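Local structure of oxygenase-reductase (Streptomyces fradiae, 4OSP) at residues G40-V45 against E94-T99; R126-N131 against A171-A176; K133-I138 against G175-L180; R141-I146 against K186-R191; T194-G199 against A239-D244. The protein acts, through the C-terminal reductase domain that forms this chain, as an NADP-dependent C-6 ketoreductase of angucyclinones in the short-chain dehydrogenase/reductase family. All coordinates share one frame; numbering follows the deposited sequence. Where two conformers were deposited one is given.

Contact 1 of 5, residues G40-V45 against E94-T99; sequences GALVAV and ERTDAT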
# COMPACT_ATOMS: atom_id res chain seq x y z
N GLY B 40 -2.45 -12.24 -31.54
CA GLY B 40 -2.23 -11.61 -32.85
C GLY B 40 -1.01 -10.70 -32.96
O GLY B 40 -0.77 -10.10 -34.00
N ALA B 41 -0.24 -10.60 -31.88
CA ALA B 41 0.90 -9.69 -31.84
C ALA B 41 2.13 -10.32 -32.49
O ALA B 41 2.39 -11.51 -32.32
CB ALA B 41 1.22 -9.30 -30.40
N LEU B 42 2.88 -9.51 -33.23
CA LEU B 42 4.22 -9.92 -33.68
C LEU B 42 5.23 -9.65 -32.57
O LEU B 42 5.38 -8.51 -32.10
CB LEU B 42 4.62 -9.20 -34.98
CG LEU B 42 6.13 -9.18 -35.25
CD1 LEU B 42 6.65 -10.55 -35.65
CD2 LEU B 42 6.50 -8.14 -36.29
N VAL B 43 5.92 -10.70 -32.14
CA VAL B 43 6.69 -10.67 -30.91
C VAL B 43 8.17 -10.86 -31.15
O VAL B 43 8.59 -11.78 -31.87
CB VAL B 43 6.22 -11.75 -29.90
CG1 VAL B 43 7.00 -11.66 -28.60
CG2 VAL B 43 4.72 -11.63 -29.64
N ALA B 44 8.97 -9.98 -30.56
CA ALA B 44 10.41 -10.15 -30.53
C ALA B 44 10.78 -10.91 -29.27
O ALA B 44 10.60 -10.43 -28.16
CB ALA B 44 11.11 -8.80 -30.58
N VAL B 45 11.26 -12.14 -29.45
CA VAL B 45 11.70 -12.96 -28.35
C VAL B 45 13.15 -12.63 -28.11
O VAL B 45 13.99 -12.87 -28.97
CB VAL B 45 11.56 -14.47 -28.68
CG1 VAL B 45 12.12 -15.34 -27.56
CG2 VAL B 45 10.10 -14.81 -28.96
N GLU B 94 11.84 -5.23 -41.17
CA GLU B 94 11.72 -6.31 -42.16
C GLU B 94 10.31 -6.89 -42.28
O GLU B 94 9.87 -7.24 -43.38
CB GLU B 94 12.67 -7.44 -41.82
CG GLU B 94 14.13 -7.14 -42.08
CD GLU B 94 14.98 -8.38 -41.98
OE1 GLU B 94 14.40 -9.50 -42.09
OE2 GLU B 94 16.21 -8.25 -41.80
N ARG B 95 9.62 -7.03 -41.15
CA ARG B 95 8.35 -7.73 -41.14
C ARG B 95 7.14 -6.82 -41.22
O ARG B 95 6.04 -7.28 -41.52
CB ARG B 95 8.27 -8.66 -39.93
CG ARG B 95 9.30 -9.77 -39.97
CD ARG B 95 9.55 -10.37 -38.60
NE ARG B 95 10.50 -11.48 -38.71
CZ ARG B 95 11.82 -11.35 -38.73
NH1 ARG B 95 12.38 -10.15 -38.63
NH2 ARG B 95 12.59 -12.42 -38.84
N THR B 96 7.32 -5.53 -40.97
CA THR B 96 6.19 -4.60 -40.90
C THR B 96 6.37 -3.35 -41.74
O THR B 96 5.40 -2.66 -42.03
CB THR B 96 5.91 -4.13 -39.45
OG1 THR B 96 7.11 -3.54 -38.93
CG2 THR B 96 5.47 -5.29 -38.56
N ASP B 97 7.62 -3.04 -42.09
CA ASP B 97 7.97 -1.76 -42.73
C ASP B 97 7.98 -0.58 -41.75
O ASP B 97 8.10 0.58 -42.16
CB ASP B 97 7.04 -1.46 -43.92
CG ASP B 97 7.51 -2.11 -45.21
OD1 ASP B 97 8.60 -1.75 -45.70
OD2 ASP B 97 6.78 -2.99 -45.73
N ALA B 98 7.88 -0.87 -40.46
CA ALA B 98 7.90 0.15 -39.42
C ALA B 98 8.71 -0.33 -38.22
O ALA B 98 8.98 -1.53 -38.10
CB ALA B 98 6.48 0.52 -39.01
N THR B 99 9.13 0.60 -37.36
CA THR B 99 9.83 0.24 -36.12
C THR B 99 8.93 0.44 -34.91
O THR B 99 9.37 0.34 -33.75
CB THR B 99 11.16 1.02 -35.93
OG1 THR B 99 10.92 2.43 -36.10
CG2 THR B 99 12.23 0.55 -36.92

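Contact 2 of 5, residues R126-N131 against A171-A176; sequences RLVAVN and AMTKGA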
# COMPACT_ATOMS: atom_id res chain seq x y z
N ARG B 126 26.17 -6.25 -10.50
CA ARG B 126 25.65 -7.15 -11.52
C ARG B 126 24.12 -7.16 -11.50
O ARG B 126 23.47 -7.04 -12.54
CB ARG B 126 26.23 -8.56 -11.34
CG ARG B 126 25.52 -9.66 -12.13
CD ARG B 126 26.28 -10.03 -13.40
NE ARG B 126 25.38 -10.30 -14.53
CZ ARG B 126 25.69 -10.08 -15.81
NH1 ARG B 126 26.87 -9.58 -16.14
NH2 ARG B 126 24.80 -10.35 -16.76
N LEU B 127 23.54 -7.30 -10.30
CA LEU B 127 22.09 -7.34 -10.14
C LEU B 127 21.43 -6.02 -10.55
O LEU B 127 20.39 -6.03 -11.19
CB LEU B 127 21.72 -7.70 -8.71
CG LEU B 127 22.06 -9.13 -8.23
CD1 LEU B 127 22.42 -9.14 -6.76
CD2 LEU B 127 20.93 -10.10 -8.51
N VAL B 128 22.04 -4.90 -10.16
CA VAL B 128 21.56 -3.58 -10.54
C VAL B 128 21.56 -3.43 -12.06
O VAL B 128 20.51 -3.15 -12.66
CB VAL B 128 22.44 -2.46 -9.92
CG1 VAL B 128 22.15 -1.11 -10.57
CG2 VAL B 128 22.23 -2.38 -8.42
N ALA B 129 22.72 -3.68 -12.67
CA ALA B 129 22.92 -3.55 -14.11
C ALA B 129 21.86 -4.28 -14.90
O ALA B 129 21.35 -3.76 -15.91
CB ALA B 129 24.31 -4.05 -14.49
N VAL B 130 21.51 -5.49 -14.45
CA VAL B 130 20.55 -6.34 -15.15
C VAL B 130 19.10 -6.03 -14.78
O VAL B 130 18.24 -5.96 -15.65
CB VAL B 130 20.83 -7.85 -14.91
CG1 VAL B 130 19.72 -8.70 -15.53
CG2 VAL B 130 22.18 -8.26 -15.48
N ASN B 131 18.83 -5.87 -13.48
CA ASN B 131 17.45 -5.79 -12.99
C ASN B 131 16.86 -4.37 -12.91
O ASN B 131 15.65 -4.22 -12.87
CB ASN B 131 17.32 -6.47 -11.62
CG ASN B 131 17.86 -7.89 -11.60
OD1 ASN B 131 17.51 -8.73 -12.42
ND2 ASN B 131 18.72 -8.17 -10.62
N ALA B 171 15.63 -8.13 -4.44
CA ALA B 171 14.42 -7.39 -4.10
C ALA B 171 14.61 -5.87 -4.25
O ALA B 171 13.70 -5.16 -4.71
CB ALA B 171 13.98 -7.73 -2.70
N MET B 172 15.78 -5.38 -3.86
CA MET B 172 16.12 -3.97 -4.04
C MET B 172 16.03 -3.57 -5.51
O MET B 172 15.45 -2.52 -5.84
CB MET B 172 17.50 -3.64 -3.48
CG MET B 172 17.54 -3.71 -1.96
SD MET B 172 19.20 -3.65 -1.26
CE MET B 172 19.63 -1.92 -1.47
N THR B 173 16.58 -4.41 -6.38
CA THR B 173 16.55 -4.10 -7.80
C THR B 173 15.12 -4.11 -8.31
O THR B 173 14.75 -3.29 -9.16
CB THR B 173 17.46 -5.05 -8.64
OG1 THR B 173 16.97 -6.40 -8.55
CG2 THR B 173 18.92 -4.98 -8.16
N LYS B 174 14.29 -4.99 -7.75
CA LYS B 174 12.89 -5.09 -8.14
C LYS B 174 11.98 -4.01 -7.55
O LYS B 174 10.96 -3.64 -8.16
CB LYS B 174 12.35 -6.49 -7.85
CG LYS B 174 12.92 -7.57 -8.76
CD LYS B 174 12.61 -7.28 -10.22
CE LYS B 174 12.51 -8.55 -11.05
NZ LYS B 174 12.30 -8.26 -12.50
N GLY B 175 12.34 -3.51 -6.37
CA GLY B 175 11.68 -2.34 -5.80
C GLY B 175 12.03 -1.11 -6.63
O GLY B 175 11.21 -0.22 -6.81
N ALA B 176 13.26 -1.07 -7.14
CA ALA B 176 13.67 -0.06 -8.10
C ALA B 176 12.78 -0.13 -9.35
O ALA B 176 12.33 0.91 -9.86
CB ALA B 176 15.13 -0.24 -8.47

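Contact 3 of 5, residues K133-I138 against G175-L180; sequences KAPFFI and GAMDQL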
# COMPACT_ATOMS: atom_id res chain seq x y z
N LYS B 133 19.06 -1.00 -13.97
CA LYS B 133 19.68 -0.17 -14.98
C LYS B 133 19.16 -0.47 -16.37
O LYS B 133 18.73 0.45 -17.08
CB LYS B 133 21.20 -0.32 -14.96
CG LYS B 133 21.92 0.58 -15.96
CD LYS B 133 23.38 0.75 -15.60
CE LYS B 133 24.09 1.67 -16.59
NZ LYS B 133 25.55 1.74 -16.31
N ALA B 134 19.19 -1.74 -16.77
CA ALA B 134 18.79 -2.09 -18.12
C ALA B 134 17.33 -1.74 -18.36
O ALA B 134 17.01 -1.07 -19.34
CB ALA B 134 19.06 -3.56 -18.43
N PRO B 135 16.43 -2.18 -17.46
CA PRO B 135 15.04 -1.84 -17.71
C PRO B 135 14.81 -0.33 -17.81
O PRO B 135 14.04 0.12 -18.67
CB PRO B 135 14.30 -2.45 -16.51
CG PRO B 135 15.17 -3.60 -16.11
CD PRO B 135 16.57 -3.11 -16.32
N PHE B 136 15.50 0.46 -16.98
CA PHE B 136 15.40 1.92 -17.13
C PHE B 136 15.79 2.38 -18.54
O PHE B 136 15.03 3.09 -19.19
CB PHE B 136 16.22 2.69 -16.10
CG PHE B 136 16.18 4.16 -16.32
CD1 PHE B 136 17.10 4.78 -17.16
CD2 PHE B 136 15.14 4.93 -15.77
CE1 PHE B 136 17.02 6.13 -17.42
CE2 PHE B 136 15.07 6.30 -16.02
CZ PHE B 136 16.01 6.90 -16.84
N PHE B 137 16.98 2.00 -18.98
CA PHE B 137 17.47 2.44 -20.29
C PHE B 137 16.74 1.82 -21.47
O PHE B 137 16.68 2.41 -22.56
CB PHE B 137 19.00 2.33 -20.38
CG PHE B 137 19.70 3.36 -19.55
CD1 PHE B 137 19.78 4.68 -20.00
CD2 PHE B 137 20.15 3.06 -18.27
CE1 PHE B 137 20.35 5.65 -19.21
CE2 PHE B 137 20.73 4.03 -17.47
CZ PHE B 137 20.82 5.33 -17.94
N ILE B 138 16.14 0.66 -21.24
CA ILE B 138 15.30 0.04 -22.27
C ILE B 138 14.02 0.85 -22.44
O ILE B 138 13.59 1.10 -23.56
CB ILE B 138 14.93 -1.41 -21.91
CG1 ILE B 138 16.17 -2.32 -22.02
CG2 ILE B 138 13.80 -1.91 -22.80
CD1 ILE B 138 15.92 -3.75 -21.56
N GLY B 175 12.34 -3.51 -6.37
CA GLY B 175 11.68 -2.34 -5.80
C GLY B 175 12.03 -1.11 -6.63
O GLY B 175 11.21 -0.22 -6.81
N ALA B 176 13.26 -1.07 -7.14
CA ALA B 176 13.67 -0.06 -8.10
C ALA B 176 12.78 -0.13 -9.35
O ALA B 176 12.33 0.91 -9.86
CB ALA B 176 15.13 -0.24 -8.47
N MET B 177 12.51 -1.34 -9.80
CA MET B 177 11.67 -1.59 -10.97
C MET B 177 10.21 -1.12 -10.82
O MET B 177 9.61 -0.63 -11.79
CB MET B 177 11.73 -3.07 -11.35
CG MET B 177 10.49 -3.62 -12.04
SD MET B 177 10.94 -4.84 -13.27
CE MET B 177 11.51 -3.77 -14.58
N ASP B 178 9.66 -1.26 -9.63
CA ASP B 178 8.32 -0.73 -9.34
C ASP B 178 8.25 0.79 -9.41
O ASP B 178 7.21 1.36 -9.73
CB ASP B 178 7.85 -1.21 -7.97
CG ASP B 178 7.55 -2.71 -7.94
OD1 ASP B 178 7.33 -3.30 -9.04
OD2 ASP B 178 7.52 -3.29 -6.84
N GLN B 179 9.35 1.46 -9.10
CA GLN B 179 9.39 2.90 -9.20
C GLN B 179 9.29 3.34 -10.65
O GLN B 179 8.61 4.33 -10.97
CB GLN B 179 10.64 3.45 -8.50
CG GLN B 179 10.57 3.30 -6.99
CD GLN B 179 9.43 4.13 -6.40
OE1 GLN B 179 9.27 5.30 -6.74
NE2 GLN B 179 8.64 3.52 -5.54
N LEU B 180 9.91 2.56 -11.55
CA LEU B 180 9.74 2.75 -12.99
C LEU B 180 8.26 2.87 -13.37
O LEU B 180 7.86 3.76 -14.11
CB LEU B 180 10.37 1.60 -13.77
CG LEU B 180 11.87 1.60 -14.06
CD1 LEU B 180 12.26 0.28 -14.72
CD2 LEU B 180 12.26 2.78 -14.95

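Contact 4 of 5, residues R141-I146 against K186-R191; sequences RALTLI and KHLGSR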
# COMPACT_ATOMS: atom_id res chain seq x y z
N ARG B 141 15.09 4.19 -24.20
CA ARG B 141 15.29 3.99 -25.61
C ARG B 141 13.97 3.62 -26.33
O ARG B 141 13.71 4.11 -27.44
CB ARG B 141 16.40 2.95 -25.85
CG ARG B 141 16.65 2.56 -27.30
CD ARG B 141 17.31 3.66 -28.14
NE ARG B 141 16.94 3.49 -29.54
CZ ARG B 141 17.64 2.80 -30.42
NH1 ARG B 141 18.77 2.21 -30.05
NH2 ARG B 141 17.24 2.69 -31.67
N ALA B 142 13.13 2.82 -25.69
CA ALA B 142 11.87 2.38 -26.32
C ALA B 142 10.86 3.51 -26.56
O ALA B 142 10.01 3.40 -27.46
CB ALA B 142 11.23 1.24 -25.54
N LEU B 143 10.92 4.57 -25.75
CA LEU B 143 10.01 5.71 -25.90
C LEU B 143 10.02 6.27 -27.31
O LEU B 143 9.03 6.83 -27.78
CB LEU B 143 10.32 6.83 -24.91
CG LEU B 143 10.20 6.58 -23.40
CD1 LEU B 143 10.38 7.91 -22.68
CD2 LEU B 143 8.88 5.94 -23.01
N THR B 144 11.15 6.12 -27.99
CA THR B 144 11.26 6.56 -29.37
C THR B 144 10.44 5.71 -30.34
O THR B 144 10.12 6.16 -31.45
CB THR B 144 12.73 6.58 -29.85
OG1 THR B 144 12.76 6.97 -31.22
CG2 THR B 144 13.36 5.21 -29.72
N LEU B 145 10.08 4.49 -29.94
CA LEU B 145 9.38 3.57 -30.82
C LEU B 145 7.91 3.36 -30.43
O LEU B 145 7.09 3.06 -31.29
CB LEU B 145 10.11 2.23 -30.87
CG LEU B 145 11.61 2.25 -31.18
CD1 LEU B 145 12.19 0.84 -31.16
CD2 LEU B 145 11.90 2.91 -32.53
N ILE B 146 7.59 3.52 -29.15
CA ILE B 146 6.23 3.30 -28.67
C ILE B 146 5.30 4.44 -29.07
O ILE B 146 5.58 5.60 -28.76
CB ILE B 146 6.17 3.07 -27.14
CG1 ILE B 146 7.04 1.86 -26.76
CG2 ILE B 146 4.72 2.91 -26.68
CD1 ILE B 146 7.35 1.77 -25.28
N LYS B 186 2.95 8.40 -14.74
CA LYS B 186 2.70 9.82 -14.68
C LYS B 186 3.30 10.51 -15.91
O LYS B 186 2.64 11.31 -16.58
CB LYS B 186 3.29 10.41 -13.39
CG LYS B 186 3.22 11.93 -13.29
CD LYS B 186 1.80 12.35 -12.99
CE LYS B 186 1.68 13.86 -12.82
NZ LYS B 186 0.28 14.26 -13.15
N HIS B 187 4.56 10.17 -16.22
CA HIS B 187 5.28 10.84 -17.30
C HIS B 187 4.58 10.64 -18.63
O HIS B 187 4.47 11.58 -19.41
CB HIS B 187 6.73 10.34 -17.37
CG HIS B 187 7.60 11.14 -18.30
ND1 HIS B 187 7.85 12.49 -18.13
CD2 HIS B 187 8.30 10.77 -19.41
CE1 HIS B 187 8.65 12.91 -19.09
NE2 HIS B 187 8.94 11.89 -19.88
N LEU B 188 4.08 9.42 -18.86
CA LEU B 188 3.57 9.05 -20.18
C LEU B 188 2.05 9.21 -20.32
O LEU B 188 1.48 8.76 -21.31
CB LEU B 188 4.00 7.63 -20.54
CG LEU B 188 5.52 7.36 -20.56
CD1 LEU B 188 5.82 5.89 -20.84
CD2 LEU B 188 6.22 8.26 -21.57
N GLY B 189 1.42 9.86 -19.35
CA GLY B 189 -0.04 10.12 -19.38
C GLY B 189 -0.54 10.87 -20.61
O GLY B 189 -1.52 10.46 -21.25
N SER B 190 0.15 11.94 -20.97
CA SER B 190 -0.25 12.77 -22.11
C SER B 190 -0.11 12.05 -23.46
O SER B 190 -0.62 12.53 -24.48
CB SER B 190 0.59 14.05 -22.15
OG SER B 190 1.95 13.71 -22.37
N ARG B 191 0.59 10.92 -23.47
CA ARG B 191 0.71 10.10 -24.67
C ARG B 191 -0.13 8.83 -24.60
O ARG B 191 -0.03 7.95 -25.45
CB ARG B 191 2.18 9.75 -24.95
CG ARG B 191 3.12 10.93 -24.77
CD ARG B 191 4.20 10.98 -25.84
NE ARG B 191 5.31 10.06 -25.59
CZ ARG B 191 6.31 10.29 -24.75
NH1 ARG B 191 6.34 11.41 -24.03
NH2 ARG B 191 7.28 9.40 -24.61

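Contact 5 of 5, residues T194-G199 against A239-D244; sequences TVNSVG and AFLAGD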
# COMPACT_ATOMS: atom_id res chain seq x y z
N THR B 194 -0.06 3.23 -21.04
CA THR B 194 -0.16 2.71 -19.67
C THR B 194 1.14 2.04 -19.26
O THR B 194 1.84 1.47 -20.09
CB THR B 194 -1.33 1.73 -19.47
OG1 THR B 194 -1.00 0.46 -20.04
CG2 THR B 194 -2.63 2.27 -20.09
N VAL B 195 1.45 2.14 -17.96
CA VAL B 195 2.65 1.55 -17.39
C VAL B 195 2.23 0.83 -16.10
O VAL B 195 1.74 1.46 -15.17
CB VAL B 195 3.73 2.63 -17.07
CG1 VAL B 195 5.08 1.99 -16.83
CG2 VAL B 195 3.85 3.65 -18.21
N ASN B 196 2.40 -0.48 -16.08
CA ASN B 196 1.99 -1.27 -14.93
C ASN B 196 3.03 -2.32 -14.54
O ASN B 196 3.92 -2.67 -15.32
CB ASN B 196 0.64 -1.95 -15.20
CG ASN B 196 -0.51 -0.95 -15.25
OD1 ASN B 196 -0.93 -0.41 -14.23
ND2 ASN B 196 -1.03 -0.73 -16.45
N SER B 197 2.92 -2.80 -13.31
CA SER B 197 3.78 -3.86 -12.79
C SER B 197 2.94 -5.10 -12.56
O SER B 197 1.76 -5.00 -12.23
CB SER B 197 4.41 -3.43 -11.47
OG SER B 197 5.54 -2.60 -11.68
N VAL B 198 3.54 -6.26 -12.79
CA VAL B 198 2.91 -7.54 -12.50
C VAL B 198 3.85 -8.30 -11.56
O VAL B 198 5.04 -8.44 -11.85
CB VAL B 198 2.67 -8.36 -13.79
CG1 VAL B 198 2.03 -9.71 -13.45
CG2 VAL B 198 1.77 -7.60 -14.76
N GLY B 199 3.33 -8.74 -10.42
CA GLY B 199 4.13 -9.44 -9.42
C GLY B 199 3.79 -10.92 -9.33
O GLY B 199 2.70 -11.29 -8.90
N ALA B 239 -1.04 -10.29 -20.77
CA ALA B 239 -1.80 -10.15 -22.00
C ALA B 239 -2.98 -9.22 -21.84
O ALA B 239 -3.27 -8.41 -22.71
CB ALA B 239 -2.26 -11.52 -22.49
N PHE B 240 -3.68 -9.33 -20.71
CA PHE B 240 -4.74 -8.41 -20.38
C PHE B 240 -4.25 -6.96 -20.32
O PHE B 240 -4.83 -6.08 -20.94
CB PHE B 240 -5.39 -8.80 -19.05
CG PHE B 240 -6.24 -7.71 -18.45
CD1 PHE B 240 -7.42 -7.30 -19.08
CD2 PHE B 240 -5.83 -7.06 -17.30
CE1 PHE B 240 -8.18 -6.28 -18.55
CE2 PHE B 240 -6.59 -6.04 -16.76
CZ PHE B 240 -7.76 -5.65 -17.38
N LEU B 241 -3.18 -6.71 -19.56
CA LEU B 241 -2.62 -5.35 -19.47
C LEU B 241 -2.28 -4.79 -20.85
O LEU B 241 -2.40 -3.58 -21.11
CB LEU B 241 -1.38 -5.30 -18.57
CG LEU B 241 -1.62 -5.51 -17.07
CD1 LEU B 241 -0.30 -5.57 -16.30
CD2 LEU B 241 -2.54 -4.43 -16.52
N ALA B 242 -1.86 -5.69 -21.73
CA ALA B 242 -1.34 -5.32 -23.03
C ALA B 242 -2.45 -4.97 -24.02
O ALA B 242 -2.19 -4.41 -25.08
CB ALA B 242 -0.48 -6.44 -23.58
N GLY B 243 -3.70 -5.29 -23.66
CA GLY B 243 -4.81 -5.06 -24.56
C GLY B 243 -5.65 -3.85 -24.21
O GLY B 243 -5.39 -3.17 -23.21
N ASP B 244 -6.68 -3.62 -25.01
CA ASP B 244 -7.54 -2.44 -24.88
C ASP B 244 -8.38 -2.43 -23.59
O ASP B 244 -8.71 -1.35 -23.08
CB ASP B 244 -8.43 -2.31 -26.13
CG ASP B 244 -9.34 -1.08 -26.08
OD1 ASP B 244 -8.83 0.06 -26.13
OD2 ASP B 244 -10.57 -1.26 -26.00
O HOH W 1 -2.77 -1.46 -19.12

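Contact 1 of 5, residues G40-V45 against E94-T99
L42 meets R95 and T96 where the start of strand 42-47 passes the last turn of helix 80-96, on one flank of the Rossmann fold. The two segments stay well apart, with the CA atoms of L42 and R95 separated by 8.8 Å, so side chains alone make the contact. L42 supplies most of it, and its two branches have different tasks. With CG anti to the backbone N (chi1 159°), the isobutyl group swings beside its own carbonyl carbon and presents both methyls to the helix end. CD2 touches T96 CG2 at 3.8 Å and also lies 4.1 Å from R95 CB; CD1 meets R95 CD, again at 4.1 Å. The arginine runs extended from CG to NE and crosses the leucine at about a right angle, so that its aliphatic part is what the leucine feels. Its charged end is engaged elsewhere, NH1 being hydrogen-bonded to the carbonyl of G91, while the side chain also touches R67 and F69 of strand 67-72. The next residue of the strand, V43, packs on helix 27-38 across the sheet, and this alternation of L42 and V43 is that of a central strand with helices on both faces. No polar bond joins the two segments. T96 splits its branches accordingly: CG2 goes to the leucine and OG1 turns back to its own chain. There OG1 bonds with L92 O and accepts from A98 N, 3.2 Å away at an N-H...O angle of 157°, closing an ST turn.

Contact 2 of 5, residues R126-N131 against A171-A176
T173 pushes its side chain over N131 and against the backbone of L127, where helices 121-142 and 168-187 of the SDR Rossmann fold run side by side. Their axes come within 9.2 Å at a crossing angle of -31°, and at N131 and T173 the CA atoms are only 5.5 Å apart. The two beta carbons meet almost directly: N131 CB sits 3.3 Å from T173 CB, and 3.1 Å from T173 OG1. The threonine methyl, anti to its own carbonyl carbon, reaches into the turn of the partner helix, with CG2 3.5 Å from L127 O, 3.7 Å from V128 N and 3.9 Å from L127 CB. The hydroxyl oxygen lies against N131, yet its hydrogen bond goes back to its own helix, to Y170 O. N131 lies in a wider, pi-type turn, and its OD1 accepts from V110 N, which fixes the amide beside the NADP-binding residue G109, consistent with the helix asparagine found in many family members. T173 itself falls within the sequence Y170-A-M-T-K174, the YxxxK signature of the family. K174, which binds NADP, has its NZ hydrogen-bonded to I155 O. The outer side of the pair faces a second subunit, where V128 packs on its counterpart V128 of that neighbouring subunit. Within this chain V128 touches the threonine only lightly, CG2 to T173 CG2 at 4.2 Å.

Contact 3 of 5, residues K133-I138 against G175-L180
The F136 ring has L180 beside it and F137 CG at its edge: its CD2 is 3.7 Å from L180 CD2, which approaches obliquely, while F137 CG lies in the ring plane. The F137 ring in turn has F136 CD1 above one face, 3.5 Å over its centre. With CG anti to the backbone N (chi1 176°), F136 lies roughly perpendicular to L180. The leucine forks between two consecutive residues, sending CD2 to the phenylalanine and CD1 to P135 CB at 3.8 Å. M177 adds its far end alone: a chain bent at chi2 and chi3 brings CE to 3.6 Å from P135 CB. Helices 121-142 and 168-187 are nearly parallel here, their axes 14° apart and 10.1 Å distant, and P135 stands at a kink where its nitrogen makes no bond to the preceding turn. In the SDR fold these two helices form a subunit interface; F136 meets F124 of the second subunit, and K133 forms a salt bridge with D125 of that subunit. Across the contact itself there is no hydrogen bond or charge, so at this level the two helices are joined by apolar side chains, and the polar groups of the same turns serve partners elsewhere.

Contact 4 of 5, residues R141-I146 against K186-R191
This is a small, partly buried van der Waals contact at the C-terminal ends of helices 121-142 and 168-187 in the SDR Rossmann fold, made where the chain leaves each helix. L143 accounts for about half of the 139 Å² buried, with L188 and R191 as its partners and no hydrogen bond between the segments. The apolar pair, L143 and L188, approaches slantwise, one methyl of the first facing the fork of the second: L143 CD2 is 3.8 Å from L188 CD1 and equally 3.8 Å from L188 CD2. Beneath, L188 and I146 both rest on I152 of strand 151-155, which ties the two helix ends to the sheet. R191 follows in a short 3-10 segment. In the conformer described, one of two deposited, its chain bends at chi2 and chi3 (-140° and -79°) and runs nearly square to L143, meeting it with the edge of the guanidinium. Nearby, H187 NE2 is hydrogen-bonded to E117 of a second subunit, and L143 also packs on that residue, so the subunit interface extends to this end. L143 CB lies in the plane of the R191 guanidinium, 4.0 Å from R191 NH2, and L143 CD1 is 3.9 Å from the same nitrogen.

Contact 5 of 5, residues T194-G199 against A239-D244
L241 holds CG anti to its carbonyl carbon (chi1 -69°) and then extends, chi2 175°, which drives both methyls from the helix to the strand; V198 answers with CG1 anti to the backbone N (chi1 179°), leaving CG2 to face it. The two side chains run antiparallel alongside one another, and V198 CG2 comes to 3.3 Å from L241 CD1, closer than two methyls normally come. The same CD1 lies 3.9 Å from N196 CB, so the leucine methyl spans alternate strand residues, while L241 CD2 sits 4.0 Å from N196 ND2. The asparagine amide is held from elsewhere, with ND2 bonded to I249 O and OD1 to S252 OG. This is helix 231-242 covering strand 194-204 of the Rossmann sheet: T194, N196 and V198 face the helix, whereas S197 points away and bonds through OG to D178 and T181 of helix 168-187 on the other face. The neighbouring F240 stacks on F240 of a third subunit. At the helix end a water links the segments, donating to L241 O at 2.9 Å and hydrogen-bonded to T194 OG1 at 2.8 Å; L241 O also takes a weak bond from R151 NE.

How the contacts relate
Contacts 2, 3 and 4 follow one another along the same pair, helices 121-142 and 168-187. Contacts 2 and 3 have centres 8 Å apart and share G175 and A176; the centre of contact 4 is 14 Å from that of contact 3, and all three touch the second subunit. Only contact 2 contains NADP-binding residues, R126 and K174, although M177 of contact 3 comes about 4 Å from K174, side chain to side chain. Contact 5 is on the other face of the sheet, joined to contact 3 by D178 OD1 and S197 OG (3.3 Å) and to contact 4 by L188 and V195. Contact 1, its centre 29 Å from that of contact 2, meets contact 4 through T99 and L145.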